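Local coordinates for protein chemotaxis transducer (Pseudomonas aeruginosa, PDB 6GCV) that senses nitrate as a chemoreceptor, probably by binding it directly in its PilJ-type ligand-binding domain to direct chemotaxis, at residues K33-A38 with A50-I55. Coordinates in Å, arbitrary orientation, origin at the centre of the assembly. Residues are numbered along the deposited sequence.
Sequences KMAREA and ALAATI. With NA (sodium ion), chain E; ACT (acetate ion), chain G.
Helices 18-42 and 48-67, successive members of this PilJ-type sensor domain's four-helix bundle, run antiparallel: the axes of 33-38 and 50-55 cross at -163°, 9.2 Å apart, with Glu37 and Leu51 in register (CA to CA 5.7 Å). Thr54 (chi1 m) points toward the first helix; Thr54 OG1 accepts a hydrogen bond from Lys33 NZ (2.9 Å). Extended Lys33 also salt-bridges one turn ahead, NZ to Glu37 OE2 at 2.9 Å. Glu37 OE2 lies 2.5 Å from OXT of an acetate, probably from crystallisation. Arg36 of the same helix gives acetate O a weak hydrogen bond from NH1 (3.4 Å); its NH2 hydrogen-bonds Gln32 OE1 and Thr120 OG1 of the second subunit. Glu37 O binds sodium at 2.9 Å, with Asp47 and a water. Met34 SD meets Ile55 CG1 (4.1 Å), and Met34 also packs on Trp93 and Leu100 of helix 80-103. Chemically, Thr54 OG1 has one proton for Glu37 OE1 (2.8 Å) or Ala50 O (3.0 Å), and either Glu37 or acetate is probably protonated.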
loop_
_atom_site.group_PDB
_atom_site.type_symbol
_atom_site.label_atom_id
_atom_site.label_comp_id
_atom_site.label_asym_id
_atom_site.label_seq_id
_atom_site.Cartn_x
_atom_site.Cartn_y
_atom_site.Cartn_z
ATOM N N LYS A 33 -1.961 3.585 -4.049
ATOM C CA LYS A 33 -2.443 3.222 -5.391
ATOM C C LYS A 33 -3.301 4.316 -6.001
ATOM O O LYS A 33 -3.150 4.658 -7.183
ATOM C CB LYS A 33 -3.180 1.872 -5.331
ATOM C CG LYS A 33 -3.650 1.346 -6.689
ATOM C CD LYS A 33 -4.147 -0.087 -6.558
ATOM C CE LYS A 33 -4.482 -0.681 -7.916
ATOM N NZ LYS A 33 -5.869 -0.329 -8.283
ATOM N N MET A 34 -4.206 4.866 -5.195
ATOM C CA MET A 34 -5.074 5.899 -5.722
ATOM C C MET A 34 -4.270 7.149 -6.093
ATOM O O MET A 34 -4.587 7.828 -7.080
ATOM C CB MET A 34 -6.271 6.187 -4.821
ATOM C CG MET A 34 -5.922 6.696 -3.483
ATOM S SD MET A 34 -7.359 6.809 -2.388
ATOM C CE MET A 34 -7.876 5.169 -1.922
ATOM N N ALA A 35 -3.239 7.463 -5.318
ATOM C CA ALA A 35 -2.410 8.609 -5.662
ATOM C C ALA A 35 -1.703 8.381 -7.008
ATOM O O ALA A 35 -1.648 9.273 -7.854
ATOM C CB ALA A 35 -1.390 8.887 -4.584
ATOM N N ARG A 36 -1.137 7.200 -7.194
ATOM C CA ARG A 36 -0.510 6.936 -8.460
ATOM C C ARG A 36 -1.480 7.012 -9.631
ATOM O O ARG A 36 -1.162 7.553 -10.675
ATOM C CB ARG A 36 0.407 5.758 -8.407
ATOM C CG ARG A 36 -0.114 4.439 -8.225
ATOM C CD ARG A 36 -0.222 3.669 -9.525
ATOM N NE ARG A 36 -0.545 2.285 -9.248
ATOM C CZ ARG A 36 -1.044 1.402 -10.105
ATOM N NH1 ARG A 36 -1.605 1.808 -11.231
ATOM N NH2 ARG A 36 -1.196 0.136 -9.659
ATOM N N GLU A 37 -2.680 6.473 -9.445
ATOM C CA GLU A 37 -3.686 6.538 -10.510
ATOM C C GLU A 37 -4.074 8.000 -10.814
ATOM O O GLU A 37 -4.277 8.347 -12.004
ATOM C CB GLU A 37 -4.902 5.719 -10.100
ATOM C CG GLU A 37 -4.630 4.237 -10.124
ATOM C CD GLU A 37 -5.662 3.373 -9.439
ATOM O OE1 GLU A 37 -6.370 3.876 -8.557
ATOM O OE2 GLU A 37 -5.749 2.145 -9.741
ATOM N N ALA A 38 -4.242 8.817 -9.775
ATOM C CA ALA A 38 -4.594 10.227 -10.004
ATOM C C ALA A 38 -3.489 10.977 -10.718
ATOM O O ALA A 38 -3.755 11.806 -11.599
ATOM C CB ALA A 38 -4.950 10.878 -8.691
ATOM N N ALA A 50 -10.405 3.154 -13.090
ATOM C CA ALA A 50 -9.461 2.497 -12.168
ATOM C C ALA A 50 -9.374 3.286 -10.881
ATOM O O ALA A 50 -9.398 2.712 -9.801
ATOM C CB ALA A 50 -8.094 2.336 -12.811
ATOM N N LEU A 51 -9.243 4.601 -10.991
ATOM C CA LEU A 51 -9.209 5.435 -9.825
ATOM C C LEU A 51 -10.478 5.268 -8.990
ATOM O O LEU A 51 -10.437 5.107 -7.783
ATOM C CB LEU A 51 -8.983 6.892 -10.197
ATOM C CG LEU A 51 -8.979 7.905 -9.033
ATOM C CD1 LEU A 51 -7.947 7.579 -7.991
ATOM C CD2 LEU A 51 -8.786 9.335 -9.516
ATOM N N ALA A 52 -11.636 5.328 -9.659
ATOM C CA ALA A 52 -12.896 5.137 -8.960
ATOM C C ALA A 52 -12.932 3.823 -8.244
ATOM O O ALA A 52 -13.421 3.745 -7.108
ATOM C CB ALA A 52 -14.084 5.285 -9.901
ATOM N N ALA A 53 -12.494 2.760 -8.907
ATOM C CA ALA A 53 -12.548 1.445 -8.282
ATOM C C ALA A 53 -11.662 1.353 -7.045
ATOM O O ALA A 53 -12.034 0.728 -6.038
ATOM C CB ALA A 53 -12.186 0.395 -9.300
ATOM N N THR A 54 -10.476 1.956 -7.104
ATOM C CA THR A 54 -9.563 1.940 -5.951
ATOM C C THR A 54 -10.141 2.714 -4.767
ATOM O O THR A 54 -10.101 2.258 -3.612
ATOM C CB THR A 54 -8.175 2.484 -6.344
ATOM O OG1 THR A 54 -7.719 1.716 -7.467
ATOM C CG2 THR A 54 -7.223 2.378 -5.209
ATOM N N ILE A 55 -10.699 3.886 -5.053
ATOM C CA ILE A 55 -11.362 4.682 -4.028
ATOM C C ILE A 55 -12.523 3.881 -3.416
ATOM O O ILE A 55 -12.685 3.864 -2.202
ATOM C CB ILE A 55 -11.832 6.026 -4.598
ATOM C CG1 ILE A 55 -10.617 6.895 -4.940
ATOM C CG2 ILE A 55 -12.777 6.727 -3.642
ATOM C CD1 ILE A 55 -10.932 8.159 -5.668
HETATM NA NA NA E . -5.115 6.184 -13.816
HETATM C C ACT G . -4.646 0.213 -12.281
HETATM O O ACT G . -3.673 -0.276 -12.939
HETATM O OXT ACT G . -4.639 1.436 -11.897
HETATM C CH3 ACT G . -5.712 -0.687 -11.735
HETATM O O HOH W 1 -4.266 3.499 -13.719
#